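Local structure of putative citrate lyase (Ralstonia eutropha, 3QQW) at residues P222-I236 against F249-I263. The protein is probably a magnesium-dependent lyase of the HpcH/HpaI aldolase and citrate lyase family, perhaps cleaving citramalyl-CoA. Numbering follows the deposited sequence.
Sequences PAHNVCLNLKDAEVI and FLRMWSIYPAQIQPI
His224 meets Phe249 in a T-shaped stack, the imidazole edge directed at the phenyl face with the planes at 72° and CD2 of His224 3.6 Å from CE2 of Phe249. A chi1 of -164°, CG trans to the backbone nitrogen, swings CD2 over the centre of the Phe249 ring; His224 CB adds a CH-pi contact over that face. On the imidazole, Asn225 OD1 lies over one face, while SE of selenomethionine Met252 comes to the edge, 3.7 Å from ND1 of His224. NE2 of His224 hydrogen-bonds to Lys208, and its ring meets that of Phe199 nearly parallel. The long, unbranched methionine chain, here with selenium in place of sulfur, suits this place: it runs alongside His224 and carries CE on to Cys227 CB.

Beyond the strands, Gln259 ties the two loops together. Its NE2 donates to Cys227 O (2.8 Å) and Asn229 O (2.9 Å), both acceptors lying in the amide plane, and OE1 accepts from Ile255 N, which fixes the amide's rotation. Branched and cyclic side chains fill in around this polar core: Leu230 CD2 packs on Ile255 CD1 (3.6 Å), and Ile236 CG2 on Pro262 and Ile263.

The parallel strands 221-224 and 251-254 are joined by His224 N to Arg251 O (2.8 Å) and Trp253 N to His224 O (3.0 Å). They are the last two of the TIM barrel, connected through helix 233-247 in a beta-alpha-beta unit; His224, Phe249 and Met252 pack beneath that helix, whereas Arg251 forms salt bridges with Glu26 and Asp50 on the first two strands.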
loop_
_atom_site.group_PDB
_atom_site.type_symbol
_atom_site.label_atom_id
_atom_site.label_comp_id
_atom_site.label_asym_id
_atom_site.label_seq_id
_atom_site.Cartn_x
_atom_site.Cartn_y
_atom_site.Cartn_z
ATOM N N PRO C 222 -13.581 -2.416 10.861
ATOM C CA PRO C 222 -12.818 -3.511 10.232
ATOM C C PRO C 222 -12.796 -4.726 11.175
ATOM O O PRO C 222 -12.467 -4.579 12.346
ATOM C CB PRO C 222 -11.432 -2.895 10.008
ATOM C CG PRO C 222 -11.376 -1.672 10.947
ATOM C CD PRO C 222 -12.702 -1.525 11.642
ATOM N N ALA C 223 -13.185 -5.923 10.675
ATOM C CA ALA C 223 -13.207 -7.135 11.485
ATOM C C ALA C 223 -12.167 -8.142 11.025
ATOM O O ALA C 223 -11.906 -8.312 9.824
ATOM C CB ALA C 223 -14.580 -7.758 11.486
ATOM N N HIS C 224 -11.509 -8.753 12.029
ATOM C CA HIS C 224 -10.430 -9.700 11.817
ATOM C C HIS C 224 -10.947 -11.131 11.725
ATOM O O HIS C 224 -11.970 -11.457 12.304
ATOM C CB HIS C 224 -9.408 -9.563 12.947
ATOM C CG HIS C 224 -8.087 -10.213 12.647
ATOM N ND1 HIS C 224 -7.670 -11.342 13.323
ATOM C CD2 HIS C 224 -7.130 -9.863 11.753
ATOM C CE1 HIS C 224 -6.498 -11.659 12.797
ATOM N NE2 HIS C 224 -6.131 -10.800 11.855
ATOM N N ASN C 225 -10.232 -11.979 10.969
ATOM C CA ASN C 225 -10.479 -13.423 10.797
ATOM C C ASN C 225 -10.283 -14.144 12.145
ATOM O O ASN C 225 -9.678 -13.585 13.058
ATOM C CB ASN C 225 -9.534 -14.005 9.728
ATOM C CG ASN C 225 -8.113 -13.519 9.885
ATOM O OD1 ASN C 225 -7.806 -12.359 9.610
ATOM N ND2 ASN C 225 -7.226 -14.374 10.365
ATOM N N VAL C 226 -10.792 -15.378 12.256
ATOM C CA VAL C 226 -10.728 -16.205 13.466
ATOM C C VAL C 226 -9.295 -16.576 13.859
ATOM O O VAL C 226 -8.352 -16.531 13.049
ATOM C CB VAL C 226 -11.556 -17.517 13.278
ATOM C CG1 VAL C 226 -13.047 -17.227 13.048
ATOM C CG2 VAL C 226 -10.997 -18.375 12.142
ATOM N N CYS C 227 -9.156 -17.014 15.104
ATOM C CA CYS C 227 -7.942 -17.641 15.584
ATOM C C CYS C 227 -8.176 -19.137 15.383
ATOM O O CYS C 227 -9.272 -19.632 15.673
ATOM C CB CYS C 227 -7.646 -17.287 17.038
ATOM S SG CYS C 227 -6.173 -18.122 17.705
ATOM N N LEU C 228 -7.201 -19.853 14.833
ATOM C CA LEU C 228 -7.379 -21.290 14.569
ATOM C C LEU C 228 -7.234 -22.138 15.862
ATOM O O LEU C 228 -7.693 -23.286 15.901
ATOM C CB LEU C 228 -6.450 -21.774 13.439
ATOM C CG LEU C 228 -6.798 -21.161 12.062
ATOM C CD1 LEU C 228 -5.740 -21.436 11.056
ATOM C CD2 LEU C 228 -8.179 -21.601 11.545
ATOM N N ASN C 229 -6.679 -21.533 16.929
ATOM C CA ASN C 229 -6.605 -22.135 18.246
ATOM C C ASN C 229 -7.953 -21.901 18.908
ATOM O O ASN C 229 -8.344 -20.756 19.150
ATOM C CB ASN C 229 -5.456 -21.550 19.053
ATOM C CG ASN C 229 -5.119 -22.392 20.249
ATOM O OD1 ASN C 229 -5.994 -22.757 21.047
ATOM N ND2 ASN C 229 -3.840 -22.734 20.382
ATOM N N LEU C 230 -8.694 -22.978 19.143
ATOM C CA LEU C 230 -10.067 -22.915 19.635
ATOM C C LEU C 230 -10.214 -22.714 21.125
ATOM O O LEU C 230 -11.231 -22.141 21.525
ATOM C CB LEU C 230 -10.821 -24.196 19.236
ATOM C CG LEU C 230 -10.980 -24.461 17.727
ATOM C CD1 LEU C 230 -11.846 -25.670 17.476
ATOM C CD2 LEU C 230 -11.580 -23.275 17.011
ATOM N N LYS C 231 -9.264 -23.206 21.957
ATOM C CA LYS C 231 -9.452 -23.159 23.412
ATOM C C LYS C 231 -8.353 -22.433 24.216
ATOM O O LYS C 231 -8.620 -22.074 25.369
ATOM C CB LYS C 231 -9.614 -24.593 23.960
ATOM C CG LYS C 231 -10.883 -25.309 23.471
ATOM C CD LYS C 231 -10.719 -26.824 23.495
ATOM C CE LYS C 231 -11.971 -27.541 23.055
ATOM N NZ LYS C 231 -11.834 -29.011 23.183
ATOM N N ASP C 232 -7.134 -22.235 23.654
ATOM C CA ASP C 232 -6.052 -21.572 24.396
ATOM C C ASP C 232 -6.287 -20.060 24.403
ATOM O O ASP C 232 -6.005 -19.393 23.410
ATOM C CB ASP C 232 -4.662 -21.939 23.825
ATOM C CG ASP C 232 -3.453 -21.549 24.654
ATOM O OD1 ASP C 232 -3.524 -20.526 25.376
ATOM O OD2 ASP C 232 -2.400 -22.208 24.508
ATOM N N ALA C 233 -6.798 -19.531 25.543
ATOM C CA ALA C 233 -7.135 -18.114 25.744
ATOM C C ALA C 233 -5.968 -17.165 25.450
ATOM O O ALA C 233 -6.192 -16.133 24.821
ATOM C CB ALA C 233 -7.648 -17.873 27.149
ATOM N N GLU C 234 -4.739 -17.531 25.843
ATOM C CA GLU C 234 -3.542 -16.713 25.639
ATOM C C GLU C 234 -3.214 -16.511 24.150
ATOM O O GLU C 234 -2.794 -15.411 23.779
ATOM C CB GLU C 234 -2.338 -17.305 26.371
ATOM C CG GLU C 234 -2.369 -17.043 27.866
ATOM C CD GLU C 234 -1.113 -17.419 28.626
ATOM O OE1 GLU C 234 -0.708 -18.604 28.572
ATOM O OE2 GLU C 234 -0.558 -16.532 29.315
ATOM N N VAL C 235 -3.410 -17.561 23.317
ATOM C CA VAL C 235 -3.156 -17.545 21.872
ATOM C C VAL C 235 -4.250 -16.715 21.169
ATOM O O VAL C 235 -3.938 -15.941 20.245
ATOM C CB VAL C 235 -3.052 -18.981 21.284
ATOM C CG1 VAL C 235 -2.851 -18.949 19.769
ATOM C CG2 VAL C 235 -1.927 -19.763 21.944
ATOM N N ILE C 236 -5.520 -16.875 21.616
ATOM C CA ILE C 236 -6.663 -16.146 21.072
ATOM C C ILE C 236 -6.471 -14.640 21.385
ATOM O O ILE C 236 -6.538 -13.801 20.461
ATOM C CB ILE C 236 -8.041 -16.699 21.567
ATOM C CG1 ILE C 236 -8.171 -18.211 21.300
ATOM C CG2 ILE C 236 -9.204 -15.922 20.915
ATOM C CD1 ILE C 236 -9.086 -18.983 22.268
ATOM N N PHE C 249 -7.884 -3.313 13.739
ATOM C CA PHE C 249 -9.132 -4.077 13.719
ATOM C C PHE C 249 -9.870 -3.785 15.010
ATOM O O PHE C 249 -9.224 -3.566 16.039
ATOM C CB PHE C 249 -8.872 -5.575 13.552
ATOM C CG PHE C 249 -8.421 -5.960 12.165
ATOM C CD1 PHE C 249 -9.346 -6.284 11.184
ATOM C CD2 PHE C 249 -7.076 -6.048 11.854
ATOM C CE1 PHE C 249 -8.932 -6.712 9.916
ATOM C CE2 PHE C 249 -6.662 -6.454 10.580
ATOM C CZ PHE C 249 -7.590 -6.782 9.619
ATOM N N LEU C 250 -11.218 -3.718 14.953
ATOM C CA LEU C 250 -12.047 -3.348 16.095
ATOM C C LEU C 250 -13.054 -4.433 16.428
ATOM O O LEU C 250 -13.917 -4.281 17.317
ATOM C CB LEU C 250 -12.768 -2.039 15.717
ATOM C CG LEU C 250 -11.895 -0.788 15.607
ATOM C CD1 LEU C 250 -12.704 0.381 15.117
ATOM C CD2 LEU C 250 -11.255 -0.458 16.943
ATOM N N ARG C 251 -12.954 -5.531 15.691
ATOM C CA ARG C 251 -13.829 -6.688 15.823
ATOM C C ARG C 251 -13.070 -7.915 15.339
ATOM O O ARG C 251 -12.099 -7.794 14.590
ATOM C CB ARG C 251 -15.096 -6.447 15.001
ATOM C CG ARG C 251 -16.235 -7.425 15.162
ATOM C CD ARG C 251 -17.426 -6.713 14.555
ATOM N NE ARG C 251 -18.544 -7.580 14.217
ATOM C CZ ARG C 251 -19.696 -7.593 14.871
ATOM N NH1 ARG C 251 -19.863 -6.838 15.942
ATOM N NH2 ARG C 251 -20.693 -8.355 14.453
HETATM N N MSE C 252 -13.510 -9.103 15.780
HETATM C CA MSE C 252 -12.918 -10.358 15.368
HETATM C C MSE C 252 -13.928 -11.451 15.453
HETATM O O MSE C 252 -14.686 -11.524 16.421
HETATM C CB MSE C 252 -11.709 -10.693 16.246
HETATM C CG MSE C 252 -10.847 -11.783 15.669
HETATM SE SE MSE C 252 -9.232 -11.891 16.667
HETATM C CE MSE C 252 -8.853 -13.784 16.417
ATOM N N TRP C 253 -13.877 -12.357 14.481
ATOM C CA TRP C 253 -14.738 -13.528 14.423
ATOM C C TRP C 253 -14.352 -14.567 15.469
ATOM O O TRP C 253 -13.186 -14.702 15.833
ATOM C CB TRP C 253 -14.663 -14.156 13.033
ATOM C CG TRP C 253 -15.387 -13.415 11.948
ATOM C CD1 TRP C 253 -15.833 -12.126 11.980
ATOM C CD2 TRP C 253 -15.735 -13.930 10.656
ATOM N NE1 TRP C 253 -16.459 -11.810 10.799
ATOM C CE2 TRP C 253 -16.425 -12.904 9.969
ATOM C CE3 TRP C 253 -15.602 -15.192 10.039
ATOM C CZ2 TRP C 253 -16.931 -13.077 8.668
ATOM C CZ3 TRP C 253 -16.118 -15.366 8.757
ATOM C CH2 TRP C 253 -16.743 -14.309 8.074
ATOM N N SER C 254 -15.336 -15.351 15.889
ATOM C CA SER C 254 -15.185 -16.472 16.796
ATOM C C SER C 254 -15.864 -17.699 16.191
ATOM O O SER C 254 -16.951 -17.574 15.620
ATOM C CB SER C 254 -15.797 -16.137 18.149
ATOM O OG SER C 254 -15.957 -17.307 18.928
ATOM N N ILE C 255 -15.245 -18.873 16.322
ATOM C CA ILE C 255 -15.829 -20.124 15.820
ATOM C C ILE C 255 -16.021 -21.125 16.959
ATOM O O ILE C 255 -16.617 -22.178 16.753
ATOM C CB ILE C 255 -15.047 -20.747 14.645
ATOM C CG1 ILE C 255 -13.519 -20.788 14.916
ATOM C CG2 ILE C 255 -15.440 -20.052 13.340
ATOM C CD1 ILE C 255 -12.688 -21.677 13.972
ATOM N N TYR C 256 -15.542 -20.789 18.152
ATOM C CA TYR C 256 -15.681 -21.633 19.337
ATOM C C TYR C 256 -15.977 -20.734 20.556
ATOM O O TYR C 256 -15.349 -19.685 20.698
ATOM C CB TYR C 256 -14.443 -22.520 19.549
ATOM C CG TYR C 256 -14.728 -23.690 20.460
ATOM C CD1 TYR C 256 -15.463 -24.789 20.011
ATOM C CD2 TYR C 256 -14.308 -23.683 21.792
ATOM C CE1 TYR C 256 -15.753 -25.857 20.854
ATOM C CE2 TYR C 256 -14.607 -24.741 22.648
ATOM C CZ TYR C 256 -15.324 -25.832 22.172
ATOM O OH TYR C 256 -15.618 -26.912 22.976
ATOM N N PRO C 257 -16.949 -21.094 21.421
ATOM C CA PRO C 257 -17.322 -20.200 22.532
ATOM C C PRO C 257 -16.175 -19.749 23.438
ATOM O O PRO C 257 -16.231 -18.647 23.979
ATOM C CB PRO C 257 -18.330 -21.036 23.320
ATOM C CG PRO C 257 -18.971 -21.896 22.280
ATOM C CD PRO C 257 -17.827 -22.283 21.384
ATOM N N ALA C 258 -15.140 -20.573 23.592
ATOM C CA ALA C 258 -13.992 -20.263 24.437
ATOM C C ALA C 258 -13.191 -19.056 23.892
ATOM O O ALA C 258 -12.407 -18.474 24.630
ATOM C CB ALA C 258 -13.104 -21.489 24.564
ATOM N N GLN C 259 -13.408 -18.668 22.621
ATOM C CA GLN C 259 -12.714 -17.535 21.970
ATOM C C GLN C 259 -13.350 -16.176 22.282
ATOM O O GLN C 259 -12.665 -15.164 22.170
ATOM C CB GLN C 259 -12.675 -17.703 20.439
ATOM C CG GLN C 259 -12.069 -19.007 19.967
ATOM C CD GLN C 259 -11.880 -19.092 18.489
ATOM O OE1 GLN C 259 -12.760 -18.767 17.704
ATOM N NE2 GLN C 259 -10.740 -19.610 18.073
ATOM N N ILE C 260 -14.645 -16.152 22.683
ATOM C CA ILE C 260 -15.430 -14.935 22.909
ATOM C C ILE C 260 -14.796 -14.011 23.964
ATOM O O ILE C 260 -14.410 -12.892 23.600
ATOM C CB ILE C 260 -16.924 -15.238 23.208
ATOM C CG1 ILE C 260 -17.560 -15.971 22.000
ATOM C CG2 ILE C 260 -17.701 -13.937 23.575
ATOM C CD1 ILE C 260 -18.908 -16.561 22.213
ATOM N N GLN C 261 -14.708 -14.448 25.235
ATOM C CA GLN C 261 -14.158 -13.620 26.296
ATOM C C GLN C 261 -12.723 -13.143 25.968
ATOM O O GLN C 261 -12.526 -11.932 26.047
ATOM C CB GLN C 261 -14.249 -14.313 27.661
ATOM C CG GLN C 261 -14.858 -13.415 28.750
ATOM C CD GLN C 261 -16.322 -13.098 28.545
ATOM O OE1 GLN C 261 -17.180 -13.976 28.583
ATOM N NE2 GLN C 261 -16.623 -11.834 28.333
ATOM N N PRO C 262 -11.755 -13.980 25.492
ATOM C CA PRO C 262 -10.419 -13.430 25.139
ATOM C C PRO C 262 -10.477 -12.343 24.050
ATOM O O PRO C 262 -9.736 -11.367 24.148
ATOM C CB PRO C 262 -9.642 -14.652 24.637
ATOM C CG PRO C 262 -10.328 -15.811 25.238
ATOM C CD PRO C 262 -11.776 -15.449 25.334
ATOM N N ILE C 263 -11.392 -12.469 23.061
ATOM C CA ILE C 263 -11.532 -11.468 21.992
ATOM C C ILE C 263 -12.110 -10.176 22.580
ATOM O O ILE C 263 -11.529 -9.111 22.348
ATOM C CB ILE C 263 -12.339 -11.975 20.772
ATOM C CG1 ILE C 263 -11.532 -13.039 19.979
ATOM C CG2 ILE C 263 -12.748 -10.810 19.845
ATOM C CD1 ILE C 263 -12.340 -13.921 19.013
HETATM O O HOH W 1 -11.313 -16.382 16.830
#